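PDB 2D5F: glycinin A3B4 subunit from Glycine max, which is an 11S seed globulin that assembles into hexamers and probably stores nitrogen and amino acids for the germinating seedling. Local coordinates for residues B[13-18]-B[37-42]; B[349-354]-B[487-492]; B[379-384]-B[454-459]; B[385-390]-B[448-453]. One frame throughout, in Å; residues are numbered along the deposited sequence.

Contact 1: B[13-18]-B[37-42]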
loop_
_atom_site.group_PDB
_atom_site.type_symbol
_atom_site.label_atom_id
_atom_site.label_comp_id
_atom_site.label_asym_id
_atom_site.label_seq_id
_atom_site.Cartn_x
_atom_site.Cartn_y
_atom_site.Cartn_z
ATOM N N ASN B 13 22.494 -1.409 -33.812
ATOM C CA ASN B 13 23.851 -1.116 -33.379
ATOM C C ASN B 13 23.824 -0.239 -32.125
ATOM O O ASN B 13 22.986 0.653 -31.997
ATOM C CB ASN B 13 24.619 -0.390 -34.495
ATOM C CG ASN B 13 26.062 -0.085 -34.113
ATOM O OD1 ASN B 13 26.873 -0.992 -33.925
ATOM N ND2 ASN B 13 26.385 1.202 -33.991
ATOM N N LEU B 14 24.734 -0.511 -31.202
ATOM C CA LEU B 14 24.847 0.273 -29.981
ATOM C C LEU B 14 26.288 0.742 -29.911
ATOM O O LEU B 14 27.203 -0.055 -30.064
ATOM C CB LEU B 14 24.542 -0.577 -28.745
ATOM C CG LEU B 14 23.142 -1.169 -28.578
ATOM C CD1 LEU B 14 23.092 -1.948 -27.261
ATOM C CD2 LEU B 14 22.105 -0.054 -28.574
ATOM N N ASN B 15 26.494 2.032 -29.686
ATOM C CA ASN B 15 27.848 2.560 -29.588
ATOM C C ASN B 15 28.240 2.918 -28.160
ATOM O O ASN B 15 27.397 3.300 -27.345
ATOM C CB ASN B 15 27.990 3.808 -30.460
ATOM C CG ASN B 15 28.226 3.478 -31.922
ATOM O OD1 ASN B 15 27.844 4.239 -32.799
ATOM N ND2 ASN B 15 28.875 2.345 -32.185
ATOM N N ALA B 16 29.526 2.773 -27.866
ATOM C CA ALA B 16 30.061 3.134 -26.563
ATOM C C ALA B 16 30.147 4.647 -26.698
ATOM O O ALA B 16 30.831 5.143 -27.591
ATOM C CB ALA B 16 31.441 2.536 -26.385
ATOM N N LEU B 17 29.456 5.376 -25.826
ATOM C CA LEU B 17 29.414 6.832 -25.907
ATOM C C LEU B 17 30.221 7.605 -24.869
ATOM O O LEU B 17 30.365 7.174 -23.723
ATOM C CB LEU B 17 27.956 7.291 -25.823
ATOM C CG LEU B 17 26.947 6.600 -26.746
ATOM C CD1 LEU B 17 25.536 6.976 -26.335
ATOM C CD2 LEU B 17 27.212 6.998 -28.190
ATOM N N GLU B 18 30.722 8.767 -25.286
ATOM C CA GLU B 18 31.492 9.661 -24.426
ATOM C C GLU B 18 30.846 11.036 -24.479
ATOM O O GLU B 18 30.054 11.312 -25.370
ATOM C CB GLU B 18 32.948 9.731 -24.891
ATOM C CG GLU B 18 33.737 8.492 -24.507
ATOM C CD GLU B 18 35.125 8.461 -25.103
ATOM O OE1 GLU B 18 35.871 9.453 -24.962
ATOM O OE2 GLU B 18 35.470 7.431 -25.705
ATOM N N HIS B 37 21.216 10.903 -28.810
ATOM C CA HIS B 37 21.825 9.685 -29.332
ATOM C C HIS B 37 20.700 8.656 -29.309
ATOM O O HIS B 37 19.976 8.550 -28.314
ATOM C CB HIS B 37 22.955 9.191 -28.420
ATOM C CG HIS B 37 24.256 9.896 -28.630
ATOM N ND1 HIS B 37 24.788 10.772 -27.708
ATOM C CD2 HIS B 37 25.121 9.872 -29.671
ATOM C CE1 HIS B 37 25.924 11.259 -28.174
ATOM N NE2 HIS B 37 26.148 10.730 -29.363
ATOM N N PRO B 38 20.532 7.890 -30.395
ATOM C CA PRO B 38 19.454 6.896 -30.390
ATOM C C PRO B 38 19.453 5.929 -29.203
ATOM O O PRO B 38 18.387 5.522 -28.738
ATOM C CB PRO B 38 19.606 6.191 -31.753
ATOM C CG PRO B 38 20.986 6.586 -32.239
ATOM C CD PRO B 38 21.158 7.982 -31.724
ATOM N N GLU B 39 20.632 5.572 -28.705
ATOM C CA GLU B 39 20.720 4.649 -27.572
ATOM C C GLU B 39 20.079 5.266 -26.328
ATOM O O GLU B 39 19.312 4.607 -25.609
ATOM C CB GLU B 39 22.187 4.293 -27.277
ATOM C CG GLU B 39 22.925 3.681 -28.464
ATOM C CD GLU B 39 23.632 4.710 -29.344
ATOM O OE1 GLU B 39 23.132 5.845 -29.496
ATOM O OE2 GLU B 39 24.695 4.371 -29.901
ATOM N N LEU B 40 20.391 6.538 -26.087
ATOM C CA LEU B 40 19.857 7.254 -24.938
ATOM C C LEU B 40 18.364 7.549 -25.085
ATOM O O LEU B 40 17.635 7.591 -24.090
ATOM C CB LEU B 40 20.647 8.548 -24.708
ATOM C CG LEU B 40 22.116 8.331 -24.306
ATOM C CD1 LEU B 40 22.839 9.682 -24.185
ATOM C CD2 LEU B 40 22.184 7.571 -22.979
ATOM N N GLN B 41 17.905 7.743 -26.319
ATOM C CA GLN B 41 16.489 7.999 -26.542
ATOM C C GLN B 41 15.713 6.726 -26.233
ATOM O O GLN B 41 14.604 6.782 -25.710
ATOM C CB GLN B 41 16.226 8.426 -27.986
ATOM C CG GLN B 41 16.851 9.754 -28.340
ATOM C CD GLN B 41 16.313 10.310 -29.629
ATOM O OE1 GLN B 41 16.431 9.683 -30.683
ATOM N NE2 GLN B 41 15.711 11.490 -29.559
ATOM N N CYS B 42 16.305 5.580 -26.552
ATOM C CA CYS B 42 15.659 4.304 -26.282
ATOM C C CYS B 42 15.558 4.104 -24.763
ATOM O O CYS B 42 14.535 3.649 -24.250
ATOM C CB CYS B 42 16.451 3.158 -26.937
ATOM S SG CYS B 42 16.159 1.527 -26.180
#

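Contact 2: B[349-354]-B[487-492]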
loop_
_atom_site.group_PDB
_atom_site.type_symbol
_atom_site.label_atom_id
_atom_site.label_comp_id
_atom_site.label_asym_id
_atom_site.label_seq_id
_atom_site.Cartn_x
_atom_site.Cartn_y
_atom_site.Cartn_z
ATOM N N GLY B 349 34.984 -11.810 -9.385
ATOM C CA GLY B 349 34.573 -10.437 -9.148
ATOM C C GLY B 349 33.437 -10.303 -8.151
ATOM O O GLY B 349 33.200 -11.204 -7.346
ATOM N N ARG B 350 32.725 -9.178 -8.200
ATOM C CA ARG B 350 31.618 -8.952 -7.281
ATOM C C ARG B 350 30.521 -8.068 -7.870
ATOM O O ARG B 350 30.766 -7.269 -8.772
ATOM C CB ARG B 350 32.141 -8.328 -5.980
ATOM C CG ARG B 350 32.935 -7.037 -6.158
ATOM C CD ARG B 350 33.408 -6.517 -4.803
ATOM N NE ARG B 350 34.366 -5.417 -4.891
ATOM C CZ ARG B 350 34.044 -4.127 -4.969
ATOM N NH1 ARG B 350 35.001 -3.212 -5.040
ATOM N NH2 ARG B 350 32.773 -3.747 -4.972
ATOM N N ILE B 351 29.307 -8.227 -7.354
ATOM C CA ILE B 351 28.167 -7.441 -7.808
ATOM C C ILE B 351 27.423 -6.929 -6.585
ATOM O O ILE B 351 27.121 -7.698 -5.665
ATOM C CB ILE B 351 27.194 -8.288 -8.647
ATOM C CG1 ILE B 351 27.918 -8.859 -9.866
ATOM C CG2 ILE B 351 25.990 -7.441 -9.072
ATOM C CD1 ILE B 351 27.147 -9.983 -10.541
ATOM N N SER B 352 27.134 -5.633 -6.577
ATOM C CA SER B 352 26.418 -5.016 -5.464
ATOM C C SER B 352 25.178 -4.317 -6.004
ATOM O O SER B 352 25.241 -3.641 -7.029
ATOM C CB SER B 352 27.319 -4.012 -4.750
ATOM O OG SER B 352 28.496 -4.656 -4.278
ATOM N N THR B 353 24.054 -4.488 -5.315
ATOM C CA THR B 353 22.796 -3.887 -5.753
ATOM C C THR B 353 22.283 -2.817 -4.799
ATOM O O THR B 353 22.304 -2.989 -3.587
ATOM C CB THR B 353 21.701 -4.963 -5.901
ATOM O OG1 THR B 353 22.182 -6.019 -6.740
ATOM C CG2 THR B 353 20.440 -4.365 -6.525
ATOM N N LEU B 354 21.830 -1.707 -5.367
ATOM C CA LEU B 354 21.273 -0.599 -4.600
ATOM C C LEU B 354 19.899 -0.330 -5.199
ATOM O O LEU B 354 19.788 0.099 -6.341
ATOM C CB LEU B 354 22.151 0.652 -4.723
ATOM C CG LEU B 354 21.582 1.981 -4.197
ATOM C CD1 LEU B 354 21.087 1.813 -2.770
ATOM C CD2 LEU B 354 22.662 3.061 -4.252
ATOM N N SER B 487 28.286 -21.973 -9.221
ATOM C CA SER B 487 26.861 -21.723 -9.390
ATOM C C SER B 487 26.435 -20.302 -9.783
ATOM O O SER B 487 25.511 -20.126 -10.580
ATOM C CB SER B 487 26.136 -22.133 -8.108
ATOM O OG SER B 487 24.735 -22.126 -8.291
ATOM N N GLY B 488 27.107 -19.298 -9.231
ATOM C CA GLY B 488 26.749 -17.916 -9.511
ATOM C C GLY B 488 26.983 -17.353 -10.904
ATOM O O GLY B 488 27.458 -18.051 -11.800
ATOM N N PRO B 489 26.645 -16.067 -11.107
ATOM C CA PRO B 489 26.793 -15.340 -12.372
ATOM C C PRO B 489 28.227 -14.893 -12.651
ATOM O O PRO B 489 28.563 -14.520 -13.775
ATOM C CB PRO B 489 25.848 -14.155 -12.196
ATOM C CG PRO B 489 25.979 -13.850 -10.744
ATOM C CD PRO B 489 25.951 -15.233 -10.107
ATOM N N LEU B 490 29.069 -14.921 -11.627
ATOM C CA LEU B 490 30.460 -14.512 -11.792
ATOM C C LEU B 490 31.303 -15.759 -12.021
ATOM O O LEU B 490 31.391 -16.627 -11.153
ATOM C CB LEU B 490 30.925 -13.746 -10.554
ATOM C CG LEU B 490 30.128 -12.451 -10.368
ATOM C CD1 LEU B 490 30.294 -11.919 -8.958
ATOM C CD2 LEU B 490 30.582 -11.437 -11.403
ATOM N N VAL B 491 31.926 -15.829 -13.195
ATOM C CA VAL B 491 32.727 -16.985 -13.585
ATOM C C VAL B 491 34.221 -16.757 -13.799
ATOM O O VAL B 491 34.636 -15.826 -14.490
ATOM C CB VAL B 491 32.159 -17.607 -14.875
ATOM C CG1 VAL B 491 33.049 -18.751 -15.348
ATOM C CG2 VAL B 491 30.740 -18.094 -14.628
ATOM N N ASN B 492 35.029 -17.621 -13.199
ATOM C CA ASN B 492 36.472 -17.541 -13.374
ATOM C C ASN B 492 36.807 -18.642 -14.378
ATOM O O ASN B 492 36.859 -19.819 -14.030
ATOM C CB ASN B 492 37.196 -17.759 -12.038
ATOM C CG ASN B 492 36.864 -19.094 -11.390
ATOM O OD1 ASN B 492 37.742 -19.951 -11.229
ATOM N ND2 ASN B 492 35.598 -19.279 -11.008
#

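Contact 3: B[379-384]-B[454-459]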
loop_
_atom_site.group_PDB
_atom_site.type_symbol
_atom_site.label_atom_id
_atom_site.label_comp_id
_atom_site.label_asym_id
_atom_site.label_seq_id
_atom_site.Cartn_x
_atom_site.Cartn_y
_atom_site.Cartn_z
ATOM N N ILE B 379 34.394 -13.231 -15.551
ATOM C CA ILE B 379 33.218 -13.152 -16.406
ATOM C C ILE B 379 31.881 -13.005 -15.683
ATOM O O ILE B 379 31.625 -13.660 -14.672
ATOM C CB ILE B 379 33.106 -14.403 -17.302
ATOM C CG1 ILE B 379 34.271 -14.453 -18.294
ATOM C CG2 ILE B 379 31.769 -14.401 -18.038
ATOM C CD1 ILE B 379 34.279 -15.699 -19.157
ATOM N N TYR B 380 31.040 -12.123 -16.216
ATOM C CA TYR B 380 29.688 -11.925 -15.703
ATOM C C TYR B 380 28.891 -12.585 -16.836
ATOM O O TYR B 380 28.604 -11.953 -17.857
ATOM C CB TYR B 380 29.350 -10.435 -15.610
ATOM C CG TYR B 380 28.052 -10.126 -14.886
ATOM C CD1 TYR B 380 27.050 -11.092 -14.746
ATOM C CD2 TYR B 380 27.805 -8.848 -14.381
ATOM C CE1 TYR B 380 25.836 -10.790 -14.123
ATOM C CE2 TYR B 380 26.606 -8.536 -13.767
ATOM C CZ TYR B 380 25.622 -9.510 -13.640
ATOM O OH TYR B 380 24.428 -9.193 -13.031
ATOM N N SER B 381 28.575 -13.865 -16.661
ATOM C CA SER B 381 27.871 -14.641 -17.682
ATOM C C SER B 381 26.603 -13.999 -18.243
ATOM O O SER B 381 25.997 -13.135 -17.610
ATOM C CB SER B 381 27.562 -16.043 -17.146
ATOM O OG SER B 381 26.884 -15.991 -15.909
ATOM N N PRO B 382 26.193 -14.416 -19.456
ATOM C CA PRO B 382 24.998 -13.889 -20.120
ATOM C C PRO B 382 23.798 -13.754 -19.188
ATOM O O PRO B 382 23.335 -14.728 -18.590
ATOM C CB PRO B 382 24.766 -14.893 -21.246
ATOM C CG PRO B 382 26.167 -15.250 -21.634
ATOM C CD PRO B 382 26.834 -15.450 -20.290
ATOM N N HIS B 383 23.306 -12.525 -19.073
ATOM C CA HIS B 383 22.165 -12.210 -18.227
ATOM C C HIS B 383 21.382 -11.080 -18.885
ATOM O O HIS B 383 21.867 -10.453 -19.828
ATOM C CB HIS B 383 22.646 -11.756 -16.841
ATOM C CG HIS B 383 23.558 -10.565 -16.871
ATOM N ND1 HIS B 383 24.878 -10.644 -17.263
ATOM C CD2 HIS B 383 23.341 -9.266 -16.549
ATOM C CE1 HIS B 383 25.434 -9.447 -17.178
ATOM N NE2 HIS B 383 24.523 -8.593 -16.748
ATOM N N TRP B 384 20.168 -10.837 -18.400
ATOM C CA TRP B 384 19.345 -9.750 -18.916
ATOM C C TRP B 384 18.497 -9.167 -17.794
ATOM O O TRP B 384 18.328 -9.779 -16.739
ATOM C CB TRP B 384 18.448 -10.237 -20.057
ATOM C CG TRP B 384 17.253 -11.033 -19.617
ATOM C CD1 TRP B 384 16.020 -10.549 -19.287
ATOM C CD2 TRP B 384 17.178 -12.455 -19.468
ATOM N NE1 TRP B 384 15.181 -11.582 -18.947
ATOM C CE2 TRP B 384 15.866 -12.762 -19.047
ATOM C CE3 TRP B 384 18.093 -13.500 -19.648
ATOM C CZ2 TRP B 384 15.445 -14.075 -18.802
ATOM C CZ3 TRP B 384 17.674 -14.805 -19.403
ATOM C CH2 TRP B 384 16.361 -15.079 -18.985
ATOM N N TYR B 454 20.273 -14.633 -14.945
ATOM C CA TYR B 454 21.434 -15.088 -15.702
ATOM C C TYR B 454 21.107 -16.477 -16.264
ATOM O O TYR B 454 20.453 -17.291 -15.608
ATOM C CB TYR B 454 22.709 -15.068 -14.847
ATOM C CG TYR B 454 22.723 -15.903 -13.583
ATOM C CD1 TYR B 454 23.551 -17.028 -13.481
ATOM C CD2 TYR B 454 21.984 -15.528 -12.462
ATOM C CE1 TYR B 454 23.648 -17.752 -12.298
ATOM C CE2 TYR B 454 22.071 -16.248 -11.268
ATOM C CZ TYR B 454 22.906 -17.356 -11.192
ATOM O OH TYR B 454 23.003 -18.065 -10.013
ATOM N N ILE B 455 21.527 -16.729 -17.497
ATOM C CA ILE B 455 21.197 -17.983 -18.151
ATOM C C ILE B 455 21.624 -19.266 -17.438
ATOM O O ILE B 455 20.916 -20.265 -17.513
ATOM C CB ILE B 455 21.678 -17.956 -19.617
ATOM C CG1 ILE B 455 20.922 -16.834 -20.345
ATOM C CG2 ILE B 455 21.422 -19.308 -20.300
ATOM C CD1 ILE B 455 21.288 -16.614 -21.799
ATOM N N LYS B 456 22.750 -19.257 -16.738
ATOM C CA LYS B 456 23.159 -20.465 -16.012
ATOM C C LYS B 456 22.025 -20.877 -15.064
ATOM O O LYS B 456 21.637 -22.043 -15.003
ATOM C CB LYS B 456 24.426 -20.215 -15.190
ATOM C CG LYS B 456 25.678 -19.964 -16.007
ATOM C CD LYS B 456 26.875 -19.669 -15.107
ATOM C CE LYS B 456 27.148 -20.832 -14.152
ATOM N NZ LYS B 456 28.221 -20.509 -13.170
ATOM N N ASP B 457 21.496 -19.903 -14.330
ATOM C CA ASP B 457 20.416 -20.152 -13.386
ATOM C C ASP B 457 19.150 -20.612 -14.107
ATOM O O ASP B 457 18.353 -21.374 -13.557
ATOM C CB ASP B 457 20.139 -18.880 -12.579
ATOM C CG ASP B 457 19.012 -19.054 -11.581
ATOM O OD1 ASP B 457 19.159 -19.855 -10.633
ATOM O OD2 ASP B 457 17.972 -18.387 -11.750
ATOM N N VAL B 458 18.965 -20.144 -15.336
ATOM C CA VAL B 458 17.797 -20.526 -16.123
ATOM C C VAL B 458 17.870 -22.014 -16.458
ATOM O O VAL B 458 16.869 -22.726 -16.366
ATOM C CB VAL B 458 17.705 -19.712 -17.438
ATOM C CG1 VAL B 458 16.557 -20.226 -18.286
ATOM C CG2 VAL B 458 17.495 -18.235 -17.123
ATOM N N PHE B 459 19.053 -22.486 -16.842
ATOM C CA PHE B 459 19.224 -23.904 -17.165
ATOM C C PHE B 459 18.813 -24.759 -15.963
ATOM O O PHE B 459 18.164 -25.793 -16.116
ATOM C CB PHE B 459 20.687 -24.213 -17.517
ATOM C CG PHE B 459 21.142 -23.632 -18.830
ATOM C CD1 PHE B 459 22.477 -23.279 -19.016
ATOM C CD2 PHE B 459 20.251 -23.446 -19.879
ATOM C CE1 PHE B 459 22.916 -22.744 -20.227
ATOM C CE2 PHE B 459 20.680 -22.911 -21.099
ATOM C CZ PHE B 459 22.013 -22.560 -21.270
HETATM O O HOH W 1 24.655 -16.971 -17.330
#

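Contact 4: B[385-390]-B[448-453]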
loop_
_atom_site.group_PDB
_atom_site.type_symbol
_atom_site.label_atom_id
_atom_site.label_comp_id
_atom_site.label_asym_id
_atom_site.label_seq_id
_atom_site.Cartn_x
_atom_site.Cartn_y
_atom_site.Cartn_z
ATOM N N ASN B 385 17.979 -7.968 -18.018
ATOM C CA ASN B 385 17.145 -7.318 -17.033
ATOM C C ASN B 385 15.709 -7.495 -17.489
ATOM O O ASN B 385 15.350 -7.129 -18.606
ATOM C CB ASN B 385 17.525 -5.841 -16.919
ATOM C CG ASN B 385 18.946 -5.651 -16.410
ATOM O OD1 ASN B 385 19.808 -5.115 -17.111
ATOM N ND2 ASN B 385 19.198 -6.101 -15.191
ATOM N N LEU B 386 14.897 -8.074 -16.617
ATOM C CA LEU B 386 13.504 -8.347 -16.913
ATOM C C LEU B 386 12.610 -7.130 -17.042
ATOM O O LEU B 386 11.770 -7.065 -17.934
ATOM C CB LEU B 386 12.900 -9.241 -15.825
ATOM C CG LEU B 386 13.258 -10.727 -15.739
ATOM C CD1 LEU B 386 14.739 -10.926 -15.438
ATOM C CD2 LEU B 386 12.407 -11.346 -14.650
ATOM N N ASN B 387 12.801 -6.166 -16.148
ATOM C CA ASN B 387 11.933 -4.999 -16.096
ATOM C C ASN B 387 12.569 -3.617 -16.175
ATOM O O ASN B 387 12.019 -2.666 -15.617
ATOM C CB ASN B 387 11.108 -5.068 -14.806
ATOM C CG ASN B 387 11.976 -5.011 -13.558
ATOM O OD1 ASN B 387 11.469 -4.874 -12.437
ATOM N ND2 ASN B 387 13.291 -5.121 -13.738
ATOM N N ALA B 388 13.696 -3.474 -16.856
ATOM C CA ALA B 388 14.296 -2.150 -16.930
ATOM C C ALA B 388 15.388 -1.989 -17.968
ATOM O O ALA B 388 16.095 -2.938 -18.286
ATOM C CB ALA B 388 14.851 -1.771 -15.567
ATOM N N ASN B 389 15.500 -0.778 -18.505
ATOM C CA ASN B 389 16.566 -0.465 -19.436
ATOM C C ASN B 389 17.747 -0.218 -18.506
ATOM O O ASN B 389 17.554 0.087 -17.324
ATOM C CB ASN B 389 16.272 0.815 -20.224
ATOM C CG ASN B 389 15.312 0.592 -21.361
ATOM O OD1 ASN B 389 15.383 -0.421 -22.050
ATOM N ND2 ASN B 389 14.417 1.550 -21.581
ATOM N N SER B 390 18.962 -0.332 -19.024
ATOM C CA SER B 390 20.139 -0.126 -18.192
ATOM C C SER B 390 21.159 0.737 -18.902
ATOM O O SER B 390 21.188 0.787 -20.132
ATOM C CB SER B 390 20.790 -1.469 -17.852
ATOM O OG SER B 390 19.922 -2.277 -17.090
ATOM N N HIS B 448 12.850 1.001 -9.740
ATOM C CA HIS B 448 13.221 1.086 -8.323
ATOM C C HIS B 448 13.715 -0.230 -7.735
ATOM O O HIS B 448 14.399 -0.246 -6.715
ATOM C CB HIS B 448 12.034 1.611 -7.495
ATOM C CG HIS B 448 10.956 0.594 -7.247
ATOM N ND1 HIS B 448 10.992 -0.290 -6.187
ATOM C CD2 HIS B 448 9.810 0.325 -7.920
ATOM C CE1 HIS B 448 9.917 -1.057 -6.216
ATOM N NE2 HIS B 448 9.184 -0.704 -7.259
ATOM N N ASN B 449 13.358 -1.330 -8.385
ATOM C CA ASN B 449 13.758 -2.662 -7.940
ATOM C C ASN B 449 13.966 -3.531 -9.187
ATOM O O ASN B 449 13.265 -4.515 -9.404
ATOM C CB ASN B 449 12.668 -3.259 -7.038
ATOM C CG ASN B 449 13.109 -4.541 -6.352
ATOM O OD1 ASN B 449 14.297 -4.869 -6.321
ATOM N ND2 ASN B 449 12.153 -5.267 -5.785
ATOM N N ALA B 450 14.934 -3.136 -10.008
ATOM C CA ALA B 450 15.243 -3.844 -11.240
ATOM C C ALA B 450 15.704 -5.265 -10.933
ATOM O O ALA B 450 16.497 -5.488 -10.021
ATOM C CB ALA B 450 16.319 -3.091 -12.009
ATOM N N VAL B 451 15.195 -6.232 -11.684
ATOM C CA VAL B 451 15.575 -7.616 -11.457
ATOM C C VAL B 451 16.183 -8.195 -12.716
ATOM O O VAL B 451 15.712 -7.941 -13.818
ATOM C CB VAL B 451 14.358 -8.486 -11.034
ATOM C CG1 VAL B 451 13.726 -7.915 -9.782
ATOM C CG2 VAL B 451 13.337 -8.539 -12.140
ATOM N N SER B 452 17.243 -8.968 -12.545
ATOM C CA SER B 452 17.902 -9.585 -13.679
ATOM C C SER B 452 17.894 -11.098 -13.532
ATOM O O SER B 452 17.563 -11.646 -12.480
ATOM C CB SER B 452 19.348 -9.095 -13.783
ATOM O OG SER B 452 20.115 -9.612 -12.711
ATOM N N SER B 453 18.259 -11.774 -14.604
ATOM C CA SER B 453 18.319 -13.220 -14.593
ATOM C C SER B 453 19.547 -13.614 -15.397
ATOM O O SER B 453 19.858 -12.970 -16.396
ATOM C CB SER B 453 17.059 -13.804 -15.238
ATOM O OG SER B 453 17.144 -15.217 -15.327
#

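Contact 1: B[13-18]-B[37-42]
The imidazole of His37 carries Leu17 over one face: in a CH-pi contact, Leu17 CD2 stands 3.8 Å above the ring plane, offset toward the rim, and lies 3.9 Å from His37 CD2. The other branch, Leu17 CD1, meets the root of the ring at His37 CG (3.9 Å) and also reaches Leu40 CG. ND1 of the ring makes a weak hydrogen bond to Asn34 O. The second flat group is the carboxylate of Glu39. Its OE2 accepts the backbone N-H of Asn15 at 3.0 Å (N-H...O angle 154°) through the anti lone pair, which points away from OE1. A bend at chi2 (91°) takes CD out of the extended line, while Glu39 CG packs 3.8 Å from Leu14 CD2. Glu39 is buried in the first turn of a helix that has His37 at its N-cap position, where the helix end would be expected to ease its negative charge. The cluster rests on the second cupin domain: backbone bonds tie Leu14 to Val411 and Leu17 to Leu421. The Cys42-Cys9 disulfide joins helix 38-43 to the N-terminal arm; Leu14 and Ala16 of the arm touch strand 410-413, and Glu39 and Leu40 of the helix pack on strand 421-424.

Contact 2: B[349-354]-B[487-492]
Leu490 fits between the backbone of Gly349 and the side chain of Ile351, and this is the close-packed part of the contact. Its CD1 branch rests 3.4 Å from Gly349 O and 3.7 Å from Arg350 CA, while CD2 meets Ile351 CD1 at 3.8 Å. The same Ile351 CD1 also reaches Pro489 CG at 4.0 Å, so one methyl serves two neighbours. At its backbone angles Gly349 could hardly bear a side chain, which would press on the preceding carbonyl O. An alanine in place of Leu490 would lose CG and both methyls, and would probably open a gap beside Ile351 CD1 and the Gly349 carbonyl. The contact thins out beyond this patch. The Arg350 side chain turns away, its NH2 bonded to Ala336 O, and Ser487 and Gly488 are partly exposed, their backbone N atoms hydrogen-bonded to Glu90 of the second subunit. Several polar groups of the two segments are engaged elsewhere, Ile351 with Asp342 and Phe343 along the backbone and Pro489 O with Ser381 OG. Strand 490-491 therefore meets strand 349-354 through apolar fit, with no hydrogen bond between the two segments, while hydrogen bonding secures each strand to other parts of the fold.

Contact 3: B[379-384]-B[454-459]
His383 and Tyr454 form an antiparallel non-hydrogen-bonded pair, their CA atoms 3.9 Å apart, just where segment 379-384 turns a corner at Pro382 and segment 454-459 passes from strand into helix 455-461. The turn is fastened by Ile455 N, which donates to Pro382 O over 2.9 Å (N-H...O angle 169°). Beside this bond a water links three groups: it donates to Pro382 O, accepts from Lys456 N and is hydrogen-bonded to Ser381 OG, which is also hydrogen-bonded to Pro489 O. Ile455 wedges into the corner, with CD1 3.9 Å from Pro382 CB and CG1 at the edge of the Trp384 indole, near its plane, 3.9 Å from CZ3. The indole crosses Ile455 and Val458 at about a right angle, Trp384 CH2 lying 3.8 Å from Val458 CG2. It also stacks with Tyr62 of the third subunit, and its NE1 is hydrogen-bonded to Gly128 O of the same neighbouring subunit. His383 meets Tyr454 through its CB, whereas chi1 of 58° sets CG between the backbone N and the carbonyl carbon and the ring leads away. Its ND1 donates to Ser381 O at 2.8 Å, in the ring plane, and Tyr380 CE1 lies over the imidazole centre, so bond and ring together restrain its rotation. A magnesium ion sits about 3 Å from the nearest atom of the His383 side chain, a position reminiscent of the metal site in cupin barrels. The passage from barrel strand to helical extension, here pressed against another subunit, is characteristic of the bicupin seed globulins.

Contact 4: B[385-390]-B[448-453]
Leu386 and Val451 meet at a slant, with Leu386 CB 3.8 Å from Val451 CG2 and Leu386 CD2 also touching that methyl. The other branch of the leucine runs on to the next residues, CD1 lying 3.7 Å from Ser453 CB. The backbones hold this pair together, as Leu386 N donates to Val451 O at 2.9 Å (N-H...O angle 152°). Next to them, Asn385 and Ser452 form an antiparallel non-hydrogen-bonded pair with CA atoms 4.1 Å apart, and Asn385 CA adds a CH...O contact to the same Val451 carbonyl. Asn387 stands at about a right angle to Val451. Its chi1 of 63° sets CG between the backbone N and the carbonyl carbon, and CG lies 4.0 Å from Val451 CG2, with the amide group against the backbone at Ala450 and Val451. An alanine in place of Asn387 would remove this group and is likely to open a gap beside Val451 CG2 and against the backbone of Ala450 and Val451. Farther along, Ala388 CB and Ala450 CB meet at 4.1 Å. On the side of the second subunit, Ser452 N is hydrogen-bonded to Glu324 OE1 of that chain, while Leu386 packs on Gly128 of the third. Within the chain, Asn389 pairs by backbone with Thr446 and Ser390 with Val424. The loop between strands 379-385 and 390-395 thus reaches toward the end of strand 438-445, while its start lies beside strand 452-454.

Contact 1 comes first along the chain and belongs to the first cupin range, yet it touches contact 4 where Cys42 O lies 3.4 Å from Asn389 ND2, with their centres 19 Å apart. The other three lie one within another in the second cupin domain: 349-354 with 487-492 encloses 379-384 with 454-459, which in turn encloses 385-390 with 448-453. Centres of contacts 2 and 3 are 10 Å apart, and those of 3 and 4 14 Å. All three reach one sheet, in which strand 379-385 neighbours both 452-454 and 490-491. The C-terminal strand 490-491 thus pairs with strand 379-385, and the second and third subunits bear on this same region of the chain.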